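Local coordinates for odorant binding protein (AGAP010409-PA) (Anopheles gambiae, PDB 3L4A) that probably binds and carries odorant molecules, as a secreted, largely helical member of the PBP/GOBP family with three disulfide bridges, at residues Glu22-Val25 with His26-Asn30; Ile45-Leu49 with Asn50-Asp54; Arg99-Ser102 with Ala103-Leu107; Asp110-Met113 with Tyr114-Asn117. All coordinates share one frame; numbering follows the deposited sequence. Where two conformers were deposited one is given.

Overall arrangement
The four interactions follow one another along the chain, each a short-range contact within or just beyond one helix: interaction 1 along helix 21-28 and its C-terminal cap, interaction 2 at the exit of helix 36-48 into strand 52-53, interaction 3 in helix 96-105 and interaction 4 in helix 108-117. Interactions 2 and 3 lie nearest the middle of the chain, their centres about 11 Å apart, and meet where Tyr52 packs on Ala100 and Phe104, which brings strand 52-53 against helix 96-105. Interactions 1 and 4 lie nearer the periphery of this odorant-binding fold, with centres about 16 Å apart, and touch through Asn30 and Gln115.

Interaction 1: Glu22-Val25 with His26-Asn30; sequences ELKV and HYRAN
Leu23 and Tyr27 illustrate how residues four apart share one side of a helix. Tyr27 N donates to Leu23 O over 3.0 Å, and Arg28 N likewise bonds to Lys24 O. The bonds from His26 N to Glu22 O and from Ala29 N to Val25 O are weak, the second strongly bent at 127°.

Apolar contact joins the leucine to the tyrosine. The two side chains run alongside each other in the same direction, with Leu23 CB 3.8 Å from Tyr27 CZ; Leu23 CD1 lies beside the hydroxyl oxygen, 3.6 Å from Tyr27 OH. With CG anti to the carbonyl carbon (chi1 -57°), the Tyr27 ring folds back along the helix, and Leu23 O sits over the centre of one face. Tyr27 OH bonds to Thr38 and the ring stacks with Phe41, so this side of the helix faces helix 36-48.

The charged groups form a separate set. Lys24 bends at its third torsion (71°), and its CE lies over one face of the Arg28 guanidinium, while Lys24 NZ is 3.7 Å from Arg28 NH2. Lys24 NZ and Arg28 NH2 both form salt bridges with Glu9, which draws the two groups together.

Water joins the first turn to the next: it donates to Glu22 OE1 at 2.6 Å and meets His26 NE2 at 2.8 Å, lying in the plane of the imidazole. His26 ND1 is bonded to Glu31.

The helix closes with a Schellman motif, in which Asn30, at positive phi, is the C-prime residue and Glu31 N and Asn30 N bond back to His26 O and Tyr27 O.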
loop_
_atom_site.group_PDB
_atom_site.type_symbol
_atom_site.label_atom_id
_atom_site.label_comp_id
_atom_site.label_asym_id
_atom_site.label_seq_id
_atom_site.Cartn_x
_atom_site.Cartn_y
_atom_site.Cartn_z
ATOM N N GLU A 22 8.382 18.015 4.724
ATOM C CA GLU A 22 9.432 17.131 4.254
ATOM C C GLU A 22 8.883 15.753 3.886
ATOM O O GLU A 22 9.196 15.214 2.823
ATOM C CB GLU A 22 10.520 17.007 5.318
ATOM C CG GLU A 22 11.747 16.233 4.876
ATOM C CD GLU A 22 12.959 16.545 5.731
ATOM O OE1 GLU A 22 13.750 15.619 6.015
ATOM O OE2 GLU A 22 13.116 17.721 6.127
ATOM N N LEU A 23 8.063 15.184 4.764
ATOM C CA LEU A 23 7.439 13.899 4.460
ATOM C C LEU A 23 6.548 13.979 3.219
ATOM O O LEU A 23 6.549 13.068 2.395
ATOM C CB LEU A 23 6.631 13.382 5.648
ATOM C CG LEU A 23 7.411 12.865 6.857
ATOM C CD1 LEU A 23 6.439 12.493 7.974
ATOM C CD2 LEU A 23 8.290 11.669 6.479
ATOM N N LYS A 24 5.778 15.056 3.084
ATOM C CA LYS A 24 4.834 15.160 1.969
ATOM C C LYS A 24 5.518 15.331 0.612
ATOM O O LYS A 24 4.967 14.947 -0.426
ATOM C CB LYS A 24 3.803 16.256 2.224
ATOM C CG LYS A 24 2.754 15.849 3.241
ATOM C CD LYS A 24 1.803 16.987 3.547
ATOM C CE LYS A 24 0.880 17.259 2.368
ATOM N NZ LYS A 24 0.090 18.501 2.584
ATOM N N VAL A 25 6.721 15.890 0.619
ATOM C CA VAL A 25 7.518 15.922 -0.597
ATOM C C VAL A 25 7.810 14.491 -1.047
ATOM O O VAL A 25 7.719 14.180 -2.237
ATOM C CB VAL A 25 8.840 16.691 -0.404
ATOM C CG1 VAL A 25 9.752 16.484 -1.609
ATOM C CG2 VAL A 25 8.566 18.172 -0.178
ATOM N N HIS A 26 8.172 13.628 -0.103
ATOM C CA HIS A 26 8.414 12.221 -0.414
ATOM C C HIS A 26 7.149 11.565 -0.950
ATOM O O HIS A 26 7.173 10.898 -1.985
ATOM C CB HIS A 26 8.888 11.461 0.820
ATOM C CG HIS A 26 10.296 11.767 1.220
ATOM N ND1 HIS A 26 11.385 11.320 0.505
ATOM C CD2 HIS A 26 10.794 12.454 2.276
ATOM C CE1 HIS A 26 12.495 11.729 1.095
ATOM N NE2 HIS A 26 12.163 12.419 2.172
ATOM N N TYR A 27 6.037 11.762 -0.248
ATOM C CA TYR A 27 4.786 11.112 -0.624
ATOM C C TYR A 27 4.337 11.477 -2.040
ATOM O O TYR A 27 3.841 10.628 -2.785
ATOM C CB TYR A 27 3.680 11.447 0.380
ATOM C CG TYR A 27 4.007 11.083 1.811
ATOM C CD1 TYR A 27 4.974 10.128 2.108
ATOM C CD2 TYR A 27 3.333 11.683 2.863
ATOM C CE1 TYR A 27 5.267 9.794 3.421
ATOM C CE2 TYR A 27 3.606 11.347 4.172
ATOM C CZ TYR A 27 4.575 10.409 4.447
ATOM O OH TYR A 27 4.849 10.086 5.754
ATOM N N ARG A 28 4.496 12.744 -2.407
ATOM C CA ARG A 28 4.105 13.196 -3.741
ATOM C C ARG A 28 5.061 12.641 -4.798
ATOM O O ARG A 28 4.739 12.616 -5.985
ATOM C CB ARG A 28 4.047 14.726 -3.799
ATOM C CG ARG A 28 2.933 15.318 -2.949
ATOM C CD ARG A 28 3.073 16.825 -2.796
ATOM N NE ARG A 28 1.917 17.406 -2.117
ATOM C CZ ARG A 28 1.909 18.612 -1.556
ATOM N NH1 ARG A 28 2.999 19.366 -1.586
ATOM N NH2 ARG A 28 0.811 19.062 -0.960
ATOM N N ALA A 29 6.231 12.192 -4.354
ATOM C CA ALA A 29 7.221 11.579 -5.236
ATOM C C ALA A 29 7.148 10.052 -5.164
ATOM O O ALA A 29 8.058 9.354 -5.614
ATOM C CB ALA A 29 8.619 12.057 -4.873
ATOM N N ASN A 30 6.061 9.542 -4.590
ATOM C CA ASN A 30 5.885 8.103 -4.396
ATOM C C ASN A 30 7.035 7.457 -3.625
ATOM O O ASN A 30 7.418 6.313 -3.884
ATOM C CB ASN A 30 5.651 7.405 -5.735
ATOM C CG ASN A 30 4.324 7.786 -6.357
ATOM O OD1 ASN A 30 3.280 7.721 -5.706
ATOM N ND2 ASN A 30 4.357 8.191 -7.622
HETATM O O HOH W 1 13.641 13.849 4.082
#

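Interaction 2: Ile45-Leu49 with Asn50-Asp54; sequences IGLEL and NLYDD
Leu47 and Asn50 meet in the Schellman motif that closes helix 36-48, where Asn50 is the first residue to leave the helical conformation and has positive phi. The motif's two bonds run from Asn50 N to Leu47 O at 3.1 Å and from Leu51 N to Gly46 O at 2.8 Å. Tyr52 N adds a weak, bent bond to the same Gly46 oxygen, so one carbonyl receives two successive amides as the chain turns into strand 52-53.

Tyr52 can be followed outward. Its CB rests 3.9 Å from Gly46 C and 4.0 Å from Gly46 CA, close against backbone that bears no side chain. CG stands anti to the backbone N (chi1 179°), which carries the ring away from Gly46 toward helix 96-105. At the ring, CD2 meets Leu47 CD2 at 4.1 Å, in an oblique approach. Farther out, OH packs against Ala100 and Arg99 of helix 96-105.

Beside the turn, a water lies 2.7 Å from Leu47 O. Leu51 also touches helix 60-66, and it lies side by side with Leu49, both pointing the same way, with Leu49 CB 3.8 Å from Leu51 CG.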
loop_
_atom_site.group_PDB
_atom_site.type_symbol
_atom_site.label_atom_id
_atom_site.label_comp_id
_atom_site.label_asym_id
_atom_site.label_seq_id
_atom_site.Cartn_x
_atom_site.Cartn_y
_atom_site.Cartn_z
ATOM N N ILE A 45 -3.630 5.666 3.127
ATOM C CA ILE A 45 -3.826 5.725 1.678
ATOM C C ILE A 45 -4.421 4.409 1.173
ATOM O O ILE A 45 -5.337 4.391 0.343
ATOM C CB ILE A 45 -2.504 6.003 0.935
ATOM C CG1 ILE A 45 -1.945 7.383 1.311
ATOM C CG2 ILE A 45 -2.703 5.867 -0.569
ATOM C CD1 ILE A 45 -2.871 8.521 1.042
ATOM N N GLY A 46 -3.913 3.298 1.688
ATOM C CA GLY A 46 -4.410 1.997 1.284
ATOM C C GLY A 46 -5.869 1.818 1.648
ATOM O O GLY A 46 -6.658 1.301 0.853
ATOM N N LEU A 47 -6.242 2.236 2.854
ATOM C CA LEU A 47 -7.641 2.152 3.271
ATOM C C LEU A 47 -8.543 3.042 2.424
ATOM O O LEU A 47 -9.603 2.604 1.980
ATOM C CB LEU A 47 -7.785 2.524 4.748
ATOM C CG LEU A 47 -7.150 1.557 5.746
ATOM C CD1 LEU A 47 -7.223 2.131 7.152
ATOM C CD2 LEU A 47 -7.839 0.188 5.680
ATOM N N GLU A 48 -8.118 4.284 2.202
ATOM C CA GLU A 48 -8.935 5.267 1.486
ATOM C C GLU A 48 -9.162 4.885 0.033
ATOM O O GLU A 48 -10.245 5.112 -0.513
ATOM C CB GLU A 48 -8.287 6.648 1.552
ATOM C CG GLU A 48 -8.474 7.340 2.875
ATOM C CD GLU A 48 -9.931 7.632 3.158
ATOM O OE1 GLU A 48 -10.667 7.981 2.206
ATOM O OE2 GLU A 48 -10.339 7.503 4.327
ATOM N N LEU A 49 -8.140 4.311 -0.593
ATOM C CA LEU A 49 -8.236 3.885 -1.987
ATOM C C LEU A 49 -8.778 2.463 -2.122
ATOM O O LEU A 49 -8.870 1.939 -3.228
ATOM C CB LEU A 49 -6.874 3.999 -2.681
ATOM C CG LEU A 49 -6.295 5.415 -2.776
ATOM C CD1 LEU A 49 -4.925 5.413 -3.425
ATOM C CD2 LEU A 49 -7.251 6.288 -3.563
ATOM N N ASN A 50 -9.138 1.861 -0.992
ATOM C CA ASN A 50 -9.600 0.473 -0.905
ATOM C C ASN A 50 -8.659 -0.519 -1.569
ATOM O O ASN A 50 -9.072 -1.498 -2.194
ATOM C CB ASN A 50 -11.045 0.291 -1.377
ATOM C CG ASN A 50 -11.752 -0.805 -0.611
ATOM O OD1 ASN A 50 -11.261 -1.251 0.432
ATOM N ND2 ASN A 50 -12.901 -1.246 -1.109
ATOM N N LEU A 51 -7.370 -0.260 -1.383
ATOM C CA LEU A 51 -6.299 -1.150 -1.827
ATOM C C LEU A 51 -5.918 -2.119 -0.722
ATOM O O LEU A 51 -5.169 -3.069 -0.950
ATOM C CB LEU A 51 -5.055 -0.331 -2.163
ATOM C CG LEU A 51 -5.183 0.692 -3.277
ATOM C CD1 LEU A 51 -3.943 1.570 -3.343
ATOM C CD2 LEU A 51 -5.413 -0.017 -4.606
ATOM N N TYR A 52 -6.421 -1.861 0.477
ATOM C CA TYR A 52 -5.940 -2.533 1.672
ATOM C C TYR A 52 -6.999 -2.507 2.747
ATOM O O TYR A 52 -7.846 -1.608 2.801
ATOM C CB TYR A 52 -4.664 -1.849 2.207
ATOM C CG TYR A 52 -4.127 -2.497 3.466
ATOM C CD1 TYR A 52 -3.292 -3.603 3.395
ATOM C CD2 TYR A 52 -4.459 -2.009 4.734
ATOM C CE1 TYR A 52 -2.815 -4.218 4.538
ATOM C CE2 TYR A 52 -3.975 -2.620 5.889
ATOM C CZ TYR A 52 -3.147 -3.724 5.781
ATOM O OH TYR A 52 -2.651 -4.353 6.899
ATOM N N ASP A 53 -6.910 -3.494 3.623
ATOM C CA ASP A 53 -7.845 -3.669 4.700
ATOM C C ASP A 53 -7.109 -4.309 5.877
ATOM O O ASP A 53 -6.333 -5.232 5.672
ATOM C CB ASP A 53 -8.951 -4.598 4.194
ATOM C CG ASP A 53 -10.078 -4.715 5.159
ATOM O OD1 ASP A 53 -11.067 -3.982 4.970
ATOM O OD2 ASP A 53 -9.954 -5.498 6.130
ATOM N N ASP A 54 -7.338 -3.826 7.096
ATOM C CA ASP A 54 -6.618 -4.344 8.260
ATOM C C ASP A 54 -6.852 -5.835 8.447
ATOM O O ASP A 54 -5.965 -6.556 8.905
ATOM C CB ASP A 54 -7.021 -3.602 9.537
ATOM C CG ASP A 54 -6.610 -2.149 9.519
ATOM O OD1 ASP A 54 -5.450 -1.860 9.158
ATOM O OD2 ASP A 54 -7.446 -1.291 9.868
HETATM O O HOH W 2 -11.543 0.777 2.607
#

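Interaction 3: Arg99-Ser102 with Ala103-Leu107; sequences RAYS and AFQCL
From Arg99 to Gln105 the backbone keeps the i to i+4 pattern of an alpha helix, Ala103 N bonding to Arg99 O at 2.9 Å, Phe104 N to Ala100 O and Gln105 N to Tyr101 O, with a second, weak bond from Gln105 N to Ser102 O before the next two amides, Cys106 N and Leu107 N, bond three residues back to Ala103 O and Phe104 O.

The side chains use the same spacing. Phe104 turns its ring edge to the Ala100 carbonyl, with CD2 3.3 Å from Ala100 O and the oxygen near the ring plane. Ala103 CB lies equally close to two carbonyl oxygens of the preceding turn, Arg99 O and Ala100 O, at 3.5 Å. Tyr101 and Gln105 pass at a slant, their ring and amide planes 49° apart. The tyrosine ring projects from a CG anti to the backbone N (chi1 -173°), and its OH bonds to Phe32 O. Gln105 CG lies 3.4 Å from Tyr101 O, bringing the aliphatic part of the glutamine over the previous turn, and Gln105 CB is likewise 3.4 Å from Ser102 O.

Around the helix, Ala100, Tyr101 and Phe104 touch helix 36-48, while strand 52-53 lies on Ala103 through Tyr52. Next to these, Ala103 meets Leu85 of helix 75-87, to which Cys106 is joined covalently by its disulfide with Cys84.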
loop_
_atom_site.group_PDB
_atom_site.type_symbol
_atom_site.label_atom_id
_atom_site.label_comp_id
_atom_site.label_asym_id
_atom_site.label_seq_id
_atom_site.Cartn_x
_atom_site.Cartn_y
_atom_site.Cartn_z
ATOM N N ARG A 99 1.849 -3.173 10.107
ATOM C CA ARG A 99 1.305 -4.270 9.317
ATOM C C ARG A 99 1.018 -3.842 7.876
ATOM O O ARG A 99 1.399 -4.539 6.926
ATOM C CB ARG A 99 0.042 -4.830 9.973
ATOM C CG ARG A 99 -0.488 -6.088 9.312
ATOM C CD ARG A 99 -1.886 -6.413 9.791
ATOM N NE ARG A 99 -1.889 -6.719 11.217
ATOM C CZ ARG A 99 -2.991 -6.847 11.944
ATOM N NH1 ARG A 99 -4.182 -6.692 11.378
ATOM N NH2 ARG A 99 -2.901 -7.124 13.239
ATOM N N ALA A 100 0.341 -2.707 7.709
ATOM C CA ALA A 100 0.018 -2.222 6.373
ATOM C C ALA A 100 1.287 -1.900 5.600
ATOM O O ALA A 100 1.397 -2.214 4.418
ATOM C CB ALA A 100 -0.890 -0.988 6.443
ATOM N N TYR A 101 2.249 -1.262 6.260
ATOM C CA TYR A 101 3.486 -0.903 5.584
ATOM C C TYR A 101 4.240 -2.153 5.122
ATOM O O TYR A 101 4.705 -2.222 3.978
ATOM C CB TYR A 101 4.354 -0.051 6.508
ATOM C CG TYR A 101 5.589 0.509 5.843
ATOM C CD1 TYR A 101 6.814 -0.131 5.967
ATOM C CD2 TYR A 101 5.536 1.687 5.108
ATOM C CE1 TYR A 101 7.949 0.381 5.358
ATOM C CE2 TYR A 101 6.670 2.207 4.491
ATOM C CZ TYR A 101 7.870 1.544 4.626
ATOM O OH TYR A 101 9.007 2.042 4.027
ATOM N N SER A 102 4.342 -3.140 6.012
ATOM C CA SER A 102 4.972 -4.407 5.668
ATOM C C SER A 102 4.270 -5.063 4.486
ATOM O O SER A 102 4.915 -5.553 3.561
ATOM C CB SER A 102 4.982 -5.361 6.859
ATOM O OG SER A 102 5.667 -6.557 6.521
ATOM N N ALA A 103 2.941 -5.063 4.507
ATOM C CA ALA A 103 2.174 -5.652 3.418
ATOM C C ALA A 103 2.532 -4.992 2.096
ATOM O O ALA A 103 2.828 -5.672 1.108
ATOM C CB ALA A 103 0.680 -5.520 3.697
ATOM N N PHE A 104 2.520 -3.664 2.073
ATOM C CA PHE A 104 2.779 -2.955 0.830
ATOM C C PHE A 104 4.213 -3.101 0.317
ATOM O O PHE A 104 4.467 -2.930 -0.872
ATOM C CB PHE A 104 2.353 -1.492 0.931
ATOM C CG PHE A 104 0.882 -1.279 0.672
ATOM C CD1 PHE A 104 0.378 -1.348 -0.619
ATOM C CD2 PHE A 104 0.004 -1.026 1.721
ATOM C CE1 PHE A 104 -0.974 -1.161 -0.867
ATOM C CE2 PHE A 104 -1.348 -0.830 1.480
ATOM C CZ PHE A 104 -1.836 -0.897 0.181
ATOM N N GLN A 105 5.150 -3.449 1.193
ATOM C CA GLN A 105 6.504 -3.721 0.727
ATOM C C GLN A 105 6.535 -4.836 -0.325
ATOM O O GLN A 105 7.412 -4.852 -1.193
ATOM C CB GLN A 105 7.436 -4.051 1.892
ATOM C CG GLN A 105 7.777 -2.849 2.767
ATOM C CD GLN A 105 8.698 -3.216 3.900
ATOM O OE1 GLN A 105 9.623 -2.473 4.228
ATOM N NE2 GLN A 105 8.461 -4.376 4.502
ATOM N N CYS A 106 5.583 -5.758 -0.260
ATOM C CA CYS A 106 5.512 -6.819 -1.264
ATOM C C CYS A 106 5.316 -6.262 -2.664
ATOM O O CYS A 106 5.787 -6.850 -3.638
ATOM C CB CYS A 106 4.381 -7.788 -0.944
ATOM S SG CYS A 106 4.821 -8.955 0.353
ATOM N N LEU A 107 4.644 -5.120 -2.761
ATOM C CA LEU A 107 4.301 -4.552 -4.066
ATOM C C LEU A 107 5.250 -3.431 -4.492
ATOM O O LEU A 107 5.018 -2.771 -5.503
ATOM C CB LEU A 107 2.834 -4.100 -4.107
ATOM C CG LEU A 107 1.795 -5.225 -4.248
ATOM C CD1 LEU A 107 1.549 -5.927 -2.925
ATOM C CD2 LEU A 107 0.483 -4.695 -4.809
#

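Interaction 4: Asp110-Met113 with Tyr114-Asn117; sequences DYEM and YQNN
Tyr114 begins the segment by bonding through its N to Asp110 O at 3.0 Å, while its CB rests 3.5 Å from the same oxygen. The tyrosine CG is anti to the backbone N (chi1 175°), and this sends the ring away from the preceding turn, toward Leu67.

Gln115 follows, with its N on Tyr111 O at 2.8 Å. Its extended side chain lies back over that carbonyl: CD comes within 3.1 Å of Tyr111 O, and NE2 approaches Tyr111 CB at 3.9 Å. The planes of the Tyr111 ring and the Gln115 amide lie 46° apart. Tyr111 OH is held by Asn63 and Asn66.

At Asn116 the N bonds to Glu112 O at 2.9 Å and, weakly, to Met113 O. A water links the two side chains, donating to Glu112 OE1 at 2.6 Å and accepting a weak bond from Asn116 ND2; the other carboxylate oxygen, OE2, forms a salt bridge with Arg108.

Asn117 CG lies 3.0 Å from Met113 O without a hydrogen bond, and ND2 lies near Met113 CG. The whole is a surface alpha helix with i to i+4 bonds, its amide side chains packed against the carbonyls of the preceding turn, not bonded to them, in this odorant-binding fold.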
loop_
_atom_site.group_PDB
_atom_site.type_symbol
_atom_site.label_atom_id
_atom_site.label_comp_id
_atom_site.label_asym_id
_atom_site.label_seq_id
_atom_site.Cartn_x
_atom_site.Cartn_y
_atom_site.Cartn_z
ATOM N N ASP A 110 6.709 -3.639 -8.063
ATOM C CA ASP A 110 5.683 -3.423 -9.074
ATOM C C ASP A 110 5.375 -1.943 -9.254
ATOM O O ASP A 110 5.268 -1.450 -10.381
ATOM C CB ASP A 110 4.406 -4.173 -8.694
ATOM C CG ASP A 110 4.651 -5.641 -8.442
ATOM O OD1 ASP A 110 4.352 -6.451 -9.338
ATOM O OD2 ASP A 110 5.164 -5.980 -7.357
ATOM N N TYR A 111 5.219 -1.237 -8.144
ATOM C CA TYR A 111 4.878 0.172 -8.209
ATOM C C TYR A 111 6.035 0.969 -8.784
ATOM O O TYR A 111 5.830 1.884 -9.582
ATOM C CB TYR A 111 4.447 0.700 -6.835
ATOM C CG TYR A 111 2.970 0.488 -6.579
ATOM C CD1 TYR A 111 2.031 1.347 -7.128
ATOM C CD2 TYR A 111 2.514 -0.579 -5.816
ATOM C CE1 TYR A 111 0.679 1.165 -6.922
ATOM C CE2 TYR A 111 1.155 -0.777 -5.596
ATOM C CZ TYR A 111 0.243 0.099 -6.157
ATOM O OH TYR A 111 -1.112 -0.065 -5.952
ATOM N N GLU A 112 7.253 0.596 -8.411
ATOM C CA GLU A 112 8.421 1.310 -8.916
ATOM C C GLU A 112 8.587 1.092 -10.418
ATOM O O GLU A 112 8.924 2.023 -11.144
ATOM C CB GLU A 112 9.688 0.959 -8.124
ATOM C CG GLU A 112 9.579 1.393 -6.669
ATOM C CD GLU A 112 10.919 1.561 -5.978
ATOM O OE1 GLU A 112 11.963 1.503 -6.660
ATOM O OE2 GLU A 112 10.920 1.760 -4.743
ATOM N N MET A 113 8.319 -0.116 -10.896
ATOM C CA MET A 113 8.422 -0.361 -12.327
ATOM C C MET A 113 7.380 0.459 -13.077
ATOM O O MET A 113 7.667 1.056 -14.113
ATOM C CB MET A 113 8.250 -1.841 -12.649
ATOM C CG MET A 113 8.596 -2.165 -14.087
ATOM S SD MET A 113 8.602 -3.929 -14.416
ATOM C CE MET A 113 6.846 -4.271 -14.464
ATOM N N TYR A 114 6.163 0.480 -12.544
ATOM C CA TYR A 114 5.071 1.220 -13.154
ATOM C C TYR A 114 5.383 2.713 -13.189
ATOM O O TYR A 114 5.129 3.387 -14.187
ATOM C CB TYR A 114 3.777 0.966 -12.384
ATOM C CG TYR A 114 2.609 1.793 -12.862
ATOM C CD1 TYR A 114 2.231 1.779 -14.196
ATOM C CD2 TYR A 114 1.876 2.575 -11.981
ATOM C CE1 TYR A 114 1.163 2.531 -14.644
ATOM C CE2 TYR A 114 0.797 3.329 -12.422
ATOM C CZ TYR A 114 0.448 3.299 -13.755
ATOM O OH TYR A 114 -0.619 4.042 -14.210
ATOM N N GLN A 115 5.945 3.216 -12.097
ATOM C CA GLN A 115 6.265 4.633 -11.974
ATOM C C GLN A 115 7.429 5.039 -12.878
ATOM O O GLN A 115 7.491 6.175 -13.349
ATOM C CB GLN A 115 6.548 4.980 -10.510
ATOM C CG GLN A 115 5.299 4.922 -9.638
ATOM C CD GLN A 115 5.601 4.673 -8.171
ATOM O OE1 GLN A 115 6.762 4.574 -7.767
ATOM N NE2 GLN A 115 4.550 4.568 -7.362
ATOM N N ASN A 116 8.339 4.104 -13.129
ATOM C CA ASN A 116 9.481 4.365 -14.000
ATOM C C ASN A 116 9.151 4.154 -15.476
ATOM O O ASN A 116 9.962 4.457 -16.352
ATOM C CB ASN A 116 10.681 3.511 -13.590
ATOM C CG ASN A 116 11.311 3.979 -12.294
ATOM O OD1 ASN A 116 11.393 5.180 -12.030
ATOM N ND2 ASN A 116 11.765 3.035 -11.478
ATOM N N ASN A 117 7.959 3.634 -15.745
ATOM C CA ASN A 117 7.490 3.466 -17.116
ATOM C C ASN A 117 6.737 4.703 -17.590
ATOM O O ASN A 117 6.647 4.967 -18.790
ATOM C CB ASN A 117 6.595 2.229 -17.240
ATOM C CG ASN A 117 7.360 0.930 -17.051
ATOM O OD1 ASN A 117 8.584 0.930 -16.915
ATOM N ND2 ASN A 117 6.637 -0.187 -17.042
HETATM O O HOH W 3 13.310 1.675 -8.923
#